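Local coordinates for protein Glp_546_48378_50642 (Giardia intestinalis, PDB 2QVW) that cleaves double-stranded RNA into small interfering RNAs of 21 to 23 base pairs in the RNA interference pathway, at residues A614-L622 with I631-L642; N688-K696 with P715-E725. One frame throughout, in Å; residues are numbered along the deposited sequence.

Contact 1. Residues A614-L622 with I631-L642; sequences AAQTVSRSL and IPFLIRLLQIAL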
loop_
_atom_site.group_PDB
_atom_site.type_symbol
_atom_site.label_atom_id
_atom_site.label_comp_id
_atom_site.label_asym_id
_atom_site.label_seq_id
_atom_site.Cartn_x
_atom_site.Cartn_y
_atom_site.Cartn_z
ATOM N N ALA A 614 3.550 -43.643 7.508
ATOM C CA ALA A 614 3.207 -42.698 6.456
ATOM C C ALA A 614 3.509 -41.314 6.995
ATOM O O ALA A 614 4.028 -40.459 6.287
ATOM C CB ALA A 614 1.736 -42.817 6.105
ATOM N N ALA A 615 3.177 -41.105 8.262
ATOM C CA ALA A 615 3.429 -39.836 8.917
ATOM C C ALA A 615 4.914 -39.514 8.769
ATOM O O ALA A 615 5.276 -38.418 8.345
ATOM C CB ALA A 615 3.055 -39.930 10.387
ATOM N N GLN A 616 5.767 -40.478 9.117
ATOM C CA GLN A 616 7.219 -40.323 9.026
ATOM C C GLN A 616 7.672 -39.979 7.613
ATOM O O GLN A 616 8.421 -39.023 7.396
ATOM C CB GLN A 616 7.925 -41.615 9.434
ATOM C CG GLN A 616 7.982 -41.904 10.917
ATOM C CD GLN A 616 8.813 -43.140 11.221
ATOM O OE1 GLN A 616 9.893 -43.324 10.653
ATOM N NE2 GLN A 616 8.320 -43.989 12.122
ATOM N N THR A 617 7.221 -40.786 6.656
ATOM C CA THR A 617 7.585 -40.613 5.258
ATOM C C THR A 617 7.217 -39.243 4.705
ATOM O O THR A 617 7.966 -38.666 3.928
ATOM C CB THR A 617 6.940 -41.710 4.392
ATOM O OG1 THR A 617 5.521 -41.684 4.568
ATOM C CG2 THR A 617 7.466 -43.087 4.797
ATOM N N VAL A 618 6.067 -38.719 5.106
ATOM C CA VAL A 618 5.636 -37.405 4.643
ATOM C C VAL A 618 6.577 -36.328 5.171
ATOM O O VAL A 618 6.853 -35.348 4.494
ATOM C CB VAL A 618 4.204 -37.077 5.123
ATOM C CG1 VAL A 618 3.799 -35.686 4.655
ATOM C CG2 VAL A 618 3.235 -38.109 4.593
ATOM N N SER A 619 7.061 -36.525 6.389
ATOM C CA SER A 619 7.974 -35.589 7.028
ATOM C C SER A 619 9.192 -35.243 6.185
ATOM O O SER A 619 9.551 -34.078 6.042
ATOM C CB SER A 619 8.457 -36.157 8.356
ATOM O OG SER A 619 9.715 -35.604 8.683
ATOM N N ARG A 620 9.836 -36.260 5.636
ATOM C CA ARG A 620 11.026 -36.042 4.831
ATOM C C ARG A 620 10.718 -35.730 3.365
ATOM O O ARG A 620 11.601 -35.321 2.607
ATOM C CB ARG A 620 11.930 -37.272 4.940
ATOM C CG ARG A 620 12.225 -37.689 6.391
ATOM C CD ARG A 620 13.170 -38.880 6.457
ATOM N NE ARG A 620 12.541 -40.082 7.004
ATOM C CZ ARG A 620 11.455 -40.663 6.499
ATOM N NH1 ARG A 620 10.862 -40.152 5.429
ATOM N NH2 ARG A 620 10.969 -41.764 7.058
ATOM N N SER A 621 9.460 -35.898 2.973
ATOM C CA SER A 621 9.053 -35.649 1.597
ATOM C C SER A 621 8.482 -34.252 1.404
ATOM O O SER A 621 7.567 -34.064 0.603
ATOM C CB SER A 621 8.005 -36.681 1.174
ATOM O OG SER A 621 8.450 -38.007 1.412
ATOM N N LEU A 622 9.021 -33.272 2.124
ATOM C CA LEU A 622 8.517 -31.905 2.025
ATOM C C LEU A 622 9.324 -30.992 1.110
ATOM O O LEU A 622 8.850 -29.917 0.724
ATOM C CB LEU A 622 8.421 -31.273 3.417
ATOM C CG LEU A 622 7.544 -32.033 4.417
ATOM C CD1 LEU A 622 7.438 -31.257 5.722
ATOM C CD2 LEU A 622 6.169 -32.255 3.821
ATOM N N ILE A 631 10.121 -31.545 14.217
ATOM C CA ILE A 631 9.721 -32.822 13.639
ATOM C C ILE A 631 8.754 -33.687 14.452
ATOM O O ILE A 631 7.653 -34.010 14.001
ATOM C CB ILE A 631 10.972 -33.664 13.327
ATOM C CG1 ILE A 631 11.967 -32.837 12.506
ATOM C CG2 ILE A 631 10.588 -34.879 12.528
ATOM C CD1 ILE A 631 11.393 -32.294 11.232
ATOM N N PRO A 632 9.159 -34.079 15.664
ATOM C CA PRO A 632 8.282 -34.916 16.484
ATOM C C PRO A 632 6.828 -34.457 16.529
ATOM O O PRO A 632 5.918 -35.263 16.369
ATOM C CB PRO A 632 8.960 -34.876 17.855
ATOM C CG PRO A 632 9.645 -33.539 17.858
ATOM C CD PRO A 632 10.250 -33.522 16.482
ATOM N N PHE A 633 6.620 -33.163 16.739
ATOM C CA PHE A 633 5.273 -32.608 16.822
ATOM C C PHE A 633 4.566 -32.663 15.479
ATOM O O PHE A 633 3.359 -32.927 15.400
ATOM C CB PHE A 633 5.332 -31.163 17.324
ATOM C CG PHE A 633 3.986 -30.499 17.424
ATOM C CD1 PHE A 633 2.958 -31.081 18.158
ATOM C CD2 PHE A 633 3.754 -29.280 16.797
ATOM C CE1 PHE A 633 1.723 -30.454 18.263
ATOM C CE2 PHE A 633 2.515 -28.644 16.897
ATOM C CZ PHE A 633 1.501 -29.233 17.633
ATOM N N LEU A 634 5.332 -32.409 14.424
ATOM C CA LEU A 634 4.802 -32.428 13.065
ATOM C C LEU A 634 4.216 -33.803 12.765
ATOM O O LEU A 634 3.078 -33.921 12.298
ATOM C CB LEU A 634 5.919 -32.095 12.067
ATOM C CG LEU A 634 5.615 -32.184 10.571
ATOM C CD1 LEU A 634 4.300 -31.491 10.274
ATOM C CD2 LEU A 634 6.755 -31.549 9.780
ATOM N N ILE A 635 5.003 -34.837 13.063
ATOM C CA ILE A 635 4.599 -36.223 12.833
ATOM C C ILE A 635 3.253 -36.502 13.491
ATOM O O ILE A 635 2.374 -37.129 12.907
ATOM C CB ILE A 635 5.644 -37.220 13.413
ATOM C CG1 ILE A 635 7.072 -36.730 13.125
ATOM C CG2 ILE A 635 5.419 -38.607 12.807
ATOM C CD1 ILE A 635 7.414 -36.637 11.646
ATOM N N ARG A 636 3.104 -36.040 14.724
ATOM C CA ARG A 636 1.860 -36.232 15.436
ATOM C C ARG A 636 0.745 -35.660 14.579
ATOM O O ARG A 636 -0.198 -36.374 14.212
ATOM C CB ARG A 636 1.899 -35.497 16.770
ATOM C CG ARG A 636 2.839 -36.088 17.798
ATOM C CD ARG A 636 2.345 -37.437 18.330
ATOM N NE ARG A 636 3.144 -37.877 19.478
ATOM C CZ ARG A 636 3.080 -39.088 20.031
ATOM N NH1 ARG A 636 2.245 -40.003 19.544
ATOM N NH2 ARG A 636 3.853 -39.385 21.073
ATOM N N LEU A 637 0.876 -34.370 14.256
ATOM C CA LEU A 637 -0.112 -33.656 13.456
ATOM C C LEU A 637 -0.352 -34.282 12.098
ATOM O O LEU A 637 -1.317 -33.957 11.428
ATOM C CB LEU A 637 0.302 -32.198 13.292
ATOM C CG LEU A 637 0.384 -31.417 14.613
ATOM C CD1 LEU A 637 0.764 -29.972 14.328
ATOM C CD2 LEU A 637 -0.958 -31.472 15.352
ATOM N N LEU A 638 0.526 -35.189 11.693
ATOM C CA LEU A 638 0.369 -35.862 10.409
ATOM C C LEU A 638 -0.494 -37.118 10.548
ATOM O O LEU A 638 -1.376 -37.363 9.727
ATOM C CB LEU A 638 1.733 -36.220 9.819
ATOM C CG LEU A 638 2.531 -35.055 9.226
ATOM C CD1 LEU A 638 3.880 -35.556 8.744
ATOM C CD2 LEU A 638 1.758 -34.436 8.070
ATOM N N GLN A 639 -0.247 -37.908 11.586
ATOM C CA GLN A 639 -1.040 -39.109 11.801
ATOM C C GLN A 639 -2.486 -38.679 11.871
ATOM O O GLN A 639 -3.365 -39.285 11.267
ATOM C CB GLN A 639 -0.677 -39.786 13.122
ATOM C CG GLN A 639 0.774 -40.146 13.282
ATOM C CD GLN A 639 1.018 -40.934 14.552
ATOM O OE1 GLN A 639 0.438 -42.003 14.753
ATOM N NE2 GLN A 639 1.878 -40.415 15.419
ATOM N N ILE A 640 -2.715 -37.613 12.624
ATOM C CA ILE A 640 -4.050 -37.075 12.818
ATOM C C ILE A 640 -4.640 -36.661 11.484
ATOM O O ILE A 640 -5.836 -36.825 11.259
ATOM C CB ILE A 640 -4.014 -35.863 13.733
ATOM C CG1 ILE A 640 -2.930 -36.058 14.795
ATOM C CG2 ILE A 640 -5.341 -35.710 14.411
ATOM C CD1 ILE A 640 -2.748 -34.861 15.695
ATOM N N ALA A 641 -3.801 -36.133 10.598
ATOM C CA ALA A 641 -4.269 -35.701 9.282
ATOM C C ALA A 641 -4.653 -36.914 8.447
ATOM O O ALA A 641 -5.514 -36.824 7.557
ATOM C CB ALA A 641 -3.185 -34.912 8.563
ATOM N N LEU A 642 -4.004 -38.040 8.750
ATOM C CA LEU A 642 -4.219 -39.296 8.046
ATOM C C LEU A 642 -5.447 -40.073 8.515
ATOM O O LEU A 642 -6.201 -40.599 7.694
ATOM C CB LEU A 642 -2.980 -40.166 8.187
ATOM C CG LEU A 642 -1.738 -39.525 7.571
ATOM C CD1 LEU A 642 -0.502 -40.053 8.279
ATOM C CD2 LEU A 642 -1.688 -39.800 6.062
#
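Ala-615 enters helix 631-642 as a knob in a hole, its methyl set among Ile-635, Leu-638, Gln-639 and Leu-642, which occupy successive turns of one helical face. Two of the four lie closest: Ala-615 CB is 3.6 Å from Ile-635 CG2 and 3.7 Å from Gln-639 CG. Leu-638 lines a further side of the hole, with Ala-615 CB 4.0 Å from Leu-638 CB, and beyond that point its chain bends off along the neighbouring helix. CG of Leu-638 stands anti to its own carbonyl carbon (chi1 -75°), which carries CD1 to within 3.9 Å of Val-618 CB, the two side chains lying at a slant to each other. Ile-635 serves two turns at once: while CG2 faces Ala-615, the other branch folds back at chi2 (-63°) and puts CD1 3.5 Å from Ser-619 CB. Farther along, Leu-622 and Leu-634 meet tip to tip, CD1 of the first 4.1 Å from CD2 of the second. No hydrogen bond crosses this apolar interface, and the axes of helix segments 614-620 and 631-642 approach to 8.6 Å at 122° between their directions, consistent with the small alanine at the crossing. Val-618 also rests on Val-702 of helix 701-709, and Leu-634 on Cys-735 of helix 718-735. Two consecutive helices joined by a loop and packed through a single knob-into-hole contact lie within the all-helical ribonuclease III fold.

Contact 2. Residues N688-K696 with P715-E725; sequences NSVLGRLTK and PDSKVYGDTFE. With MN (manganese (II) ion), chain E.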
loop_
_atom_site.group_PDB
_atom_site.type_symbol
_atom_site.label_atom_id
_atom_site.label_comp_id
_atom_site.label_asym_id
_atom_site.label_seq_id
_atom_site.Cartn_x
_atom_site.Cartn_y
_atom_site.Cartn_z
ATOM N N ASN A 688 -10.020 -29.923 -5.950
ATOM C CA ASN A 688 -9.580 -31.159 -5.321
ATOM C C ASN A 688 -8.649 -31.940 -6.226
ATOM O O ASN A 688 -7.501 -32.194 -5.872
ATOM C CB ASN A 688 -10.772 -32.031 -4.952
ATOM C CG ASN A 688 -10.358 -33.276 -4.184
ATOM O OD1 ASN A 688 -9.642 -34.135 -4.702
ATOM N ND2 ASN A 688 -10.796 -33.371 -2.936
ATOM N N SER A 689 -9.160 -32.325 -7.390
ATOM C CA SER A 689 -8.391 -33.078 -8.370
ATOM C C SER A 689 -6.940 -32.619 -8.405
ATOM O O SER A 689 -6.024 -33.436 -8.340
ATOM C CB SER A 689 -9.005 -32.898 -9.752
ATOM O OG SER A 689 -8.952 -31.534 -10.139
ATOM N N VAL A 690 -6.732 -31.309 -8.512
ATOM C CA VAL A 690 -5.377 -30.763 -8.553
ATOM C C VAL A 690 -4.630 -31.121 -7.270
ATOM O O VAL A 690 -3.554 -31.721 -7.313
ATOM C CB VAL A 690 -5.386 -29.221 -8.711
ATOM C CG1 VAL A 690 -3.967 -28.689 -8.689
ATOM C CG2 VAL A 690 -6.055 -28.832 -10.014
ATOM N N LEU A 691 -5.217 -30.755 -6.133
ATOM C CA LEU A 691 -4.622 -31.021 -4.826
ATOM C C LEU A 691 -4.479 -32.518 -4.570
ATOM O O LEU A 691 -3.502 -32.970 -3.975
ATOM C CB LEU A 691 -5.476 -30.388 -3.723
ATOM C CG LEU A 691 -5.708 -28.881 -3.831
ATOM C CD1 LEU A 691 -6.660 -28.429 -2.749
ATOM C CD2 LEU A 691 -4.399 -28.154 -3.714
ATOM N N GLY A 692 -5.463 -33.282 -5.024
ATOM C CA GLY A 692 -5.430 -34.716 -4.830
ATOM C C GLY A 692 -4.226 -35.365 -5.473
ATOM O O GLY A 692 -3.520 -36.137 -4.829
ATOM N N ARG A 693 -3.999 -35.060 -6.747
ATOM C CA ARG A 693 -2.869 -35.609 -7.487
ATOM C C ARG A 693 -1.576 -35.364 -6.722
ATOM O O ARG A 693 -0.688 -36.215 -6.700
ATOM C CB ARG A 693 -2.753 -34.949 -8.856
ATOM C CG ARG A 693 -3.971 -35.052 -9.744
ATOM C CD ARG A 693 -3.630 -34.425 -11.081
ATOM N NE ARG A 693 -4.648 -34.629 -12.102
ATOM C CZ ARG A 693 -4.377 -34.757 -13.399
ATOM N NH1 ARG A 693 -3.119 -34.706 -13.829
ATOM N NH2 ARG A 693 -5.359 -34.926 -14.272
ATOM N N LEU A 694 -1.474 -34.187 -6.108
ATOM C CA LEU A 694 -0.293 -33.817 -5.335
ATOM C C LEU A 694 -0.105 -34.827 -4.225
ATOM O O LEU A 694 0.986 -35.350 -4.028
ATOM C CB LEU A 694 -0.450 -32.417 -4.727
ATOM C CG LEU A 694 -0.599 -31.211 -5.669
ATOM C CD1 LEU A 694 -0.772 -29.947 -4.856
ATOM C CD2 LEU A 694 0.622 -31.086 -6.560
ATOM N N THR A 695 -1.192 -35.091 -3.508
ATOM C CA THR A 695 -1.216 -36.045 -2.405
ATOM C C THR A 695 -0.676 -37.414 -2.817
ATOM O O THR A 695 -0.161 -38.165 -1.990
ATOM C CB THR A 695 -2.649 -36.237 -1.910
ATOM O OG1 THR A 695 -3.175 -34.979 -1.479
ATOM C CG2 THR A 695 -2.685 -37.229 -0.774
ATOM N N LYS A 696 -0.807 -37.731 -4.104
ATOM C CA LYS A 696 -0.352 -39.006 -4.642
ATOM C C LYS A 696 1.139 -39.017 -4.953
ATOM O O LYS A 696 1.777 -40.072 -4.939
ATOM C CB LYS A 696 -1.139 -39.341 -5.907
ATOM C CG LYS A 696 -2.632 -39.453 -5.684
ATOM C CD LYS A 696 -3.347 -39.707 -6.991
ATOM C CE LYS A 696 -4.848 -39.751 -6.801
ATOM N NZ LYS A 696 -5.530 -39.954 -8.111
ATOM N N PRO A 715 -9.357 -43.333 -7.303
ATOM C CA PRO A 715 -8.280 -42.385 -7.596
ATOM C C PRO A 715 -8.753 -40.943 -7.692
ATOM O O PRO A 715 -7.996 -40.012 -7.423
ATOM C CB PRO A 715 -7.724 -42.900 -8.919
ATOM C CG PRO A 715 -7.966 -44.360 -8.831
ATOM C CD PRO A 715 -9.371 -44.407 -8.307
ATOM N N ASP A 716 -10.010 -40.760 -8.075
ATOM C CA ASP A 716 -10.579 -39.422 -8.205
ATOM C C ASP A 716 -11.336 -39.002 -6.952
ATOM O O ASP A 716 -12.014 -37.983 -6.951
ATOM C CB ASP A 716 -11.518 -39.373 -9.413
ATOM C CG ASP A 716 -12.688 -40.329 -9.280
ATOM O OD1 ASP A 716 -12.455 -41.518 -8.996
ATOM O OD2 ASP A 716 -13.839 -39.895 -9.468
ATOM N N SER A 717 -11.213 -39.790 -5.888
ATOM C CA SER A 717 -11.902 -39.492 -4.636
ATOM C C SER A 717 -11.577 -38.102 -4.108
ATOM O O SER A 717 -10.637 -37.443 -4.563
ATOM C CB SER A 717 -11.559 -40.527 -3.560
ATOM O OG SER A 717 -12.227 -40.234 -2.347
ATOM N N LYS A 718 -12.363 -37.669 -3.128
ATOM C CA LYS A 718 -12.194 -36.357 -2.512
ATOM C C LYS A 718 -11.094 -36.415 -1.459
ATOM O O LYS A 718 -10.179 -35.588 -1.456
ATOM C CB LYS A 718 -13.522 -35.920 -1.873
ATOM C CG LYS A 718 -14.720 -36.164 -2.785
ATOM C CD LYS A 718 -15.930 -35.344 -2.409
ATOM C CE LYS A 718 -16.965 -35.378 -3.539
ATOM N NZ LYS A 718 -18.120 -34.453 -3.301
ATOM N N VAL A 719 -11.189 -37.411 -0.582
ATOM C CA VAL A 719 -10.234 -37.611 0.498
ATOM C C VAL A 719 -8.809 -37.326 0.088
ATOM O O VAL A 719 -8.004 -36.884 0.896
ATOM C CB VAL A 719 -10.291 -39.040 1.020
ATOM C CG1 VAL A 719 -9.258 -39.226 2.102
ATOM C CG2 VAL A 719 -11.677 -39.340 1.559
ATOM N N TYR A 720 -8.497 -37.592 -1.172
ATOM C CA TYR A 720 -7.162 -37.355 -1.684
ATOM C C TYR A 720 -6.825 -35.876 -1.624
ATOM O O TYR A 720 -5.784 -35.489 -1.099
ATOM C CB TYR A 720 -7.060 -37.867 -3.119
ATOM C CG TYR A 720 -6.792 -39.354 -3.210
ATOM C CD1 TYR A 720 -5.526 -39.873 -2.920
ATOM C CD2 TYR A 720 -7.806 -40.251 -3.563
ATOM C CE1 TYR A 720 -5.278 -41.241 -2.981
ATOM C CE2 TYR A 720 -7.565 -41.626 -3.624
ATOM C CZ TYR A 720 -6.301 -42.109 -3.332
ATOM O OH TYR A 720 -6.055 -43.462 -3.396
ATOM N N GLY A 721 -7.709 -35.046 -2.160
ATOM C CA GLY A 721 -7.452 -33.625 -2.133
ATOM C C GLY A 721 -7.592 -33.099 -0.722
ATOM O O GLY A 721 -6.801 -32.274 -0.272
ATOM N N ASP A 722 -8.602 -33.608 -0.025
ATOM C CA ASP A 722 -8.914 -33.207 1.344
ATOM C C ASP A 722 -7.837 -33.521 2.376
ATOM O O ASP A 722 -7.647 -32.770 3.323
ATOM C CB ASP A 722 -10.249 -33.829 1.770
ATOM C CG ASP A 722 -11.440 -33.184 1.075
ATOM O OD1 ASP A 722 -11.424 -33.058 -0.173
ATOM O OD2 ASP A 722 -12.398 -32.800 1.777
ATOM N N THR A 723 -7.133 -34.629 2.215
ATOM C CA THR A 723 -6.082 -34.949 3.170
ATOM C C THR A 723 -4.896 -34.023 2.924
ATOM O O THR A 723 -4.166 -33.682 3.853
ATOM C CB THR A 723 -5.608 -36.409 3.045
ATOM O OG1 THR A 723 -5.138 -36.646 1.717
ATOM C CG2 THR A 723 -6.744 -37.369 3.376
ATOM N N PHE A 724 -4.706 -33.611 1.674
ATOM C CA PHE A 724 -3.609 -32.712 1.359
ATOM C C PHE A 724 -3.766 -31.446 2.190
ATOM O O PHE A 724 -2.828 -31.012 2.849
ATOM C CB PHE A 724 -3.608 -32.341 -0.122
ATOM C CG PHE A 724 -2.496 -31.392 -0.503
ATOM C CD1 PHE A 724 -1.218 -31.867 -0.796
ATOM C CD2 PHE A 724 -2.724 -30.011 -0.527
ATOM C CE1 PHE A 724 -0.182 -30.985 -1.108
ATOM C CE2 PHE A 724 -1.698 -29.114 -0.837
ATOM C CZ PHE A 724 -0.423 -29.599 -1.127
ATOM N N GLU A 725 -4.956 -30.856 2.156
ATOM C CA GLU A 725 -5.233 -29.645 2.923
ATOM C C GLU A 725 -4.995 -29.934 4.392
ATOM O O GLU A 725 -4.555 -29.061 5.147
ATOM C CB GLU A 725 -6.684 -29.202 2.749
ATOM C CG GLU A 725 -7.127 -28.945 1.327
ATOM C CD GLU A 725 -8.592 -28.567 1.269
ATOM O OE1 GLU A 725 -9.429 -29.293 1.850
ATOM O OE2 GLU A 725 -8.921 -27.543 0.644
HETATM MN MN MN E . -11.334 -30.113 0.375
#
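Asn-688 lays its amide against the first turn of helix 718-735, where ND2 donates to Lys-718 O at 2.7 Å. The bond is almost straight (177°), and the acceptor lies in the amide plane. With CG anti to the backbone N (chi1 -175°), the amide is carried across to the other helix, and its OD1 takes a weak bond from Gly-721 N. The side chain of Asp-722 crosses that of Asn-688 at about a right angle, with ND2 of Asn-688 2.9 Å from OD1 of Asp-722, so the amide borders a metal-site carboxylate. Where the helices cross, at 76°, Gly-692 and Gly-721 bring their CA atoms to 3.5 Å. One turn on, Thr-695 OG1 donates to Tyr-720 O at 2.7 Å, from a position tilted out of the carbonyl plane, and also lies at the edge of the Phe-724 ring. Leu-694 CD1 covers a face of that ring, 4.1 Å from its centroid in a CH-pi contact. The extended Lys-696 chain passes across Tyr-720, placing CE over a ring face before NZ bonds to Pro-715 O at 2.6 Å. Manganese is held by Glu-725 OE1 at 2.5 Å. Together with Asp-722 and with Glu-651 from helix 648-669, Glu-725 forms the acidic metal cluster characteristic of a ribonuclease III active site.

From the N terminus, helix 611-620 comes first, and contact 1 closes the loop of about ten residues that leads into helix 631-642. The chain then runs through helices 648-669 and 675-684 before contact 2 opens at helix 688-696. Contact 2 closes a longer excursion containing helix 701-709 and brings in the start of helix 718-735. The contacts therefore follow in series, neither nested nor crossing, with centres about 17 Å apart. Two shared helices connect them: helix 701-709 touches Ala-614 and Val-618 as well as Tyr-720 and Thr-723, while the later part of helix 718-735 packs on Leu-634 and Leu-637.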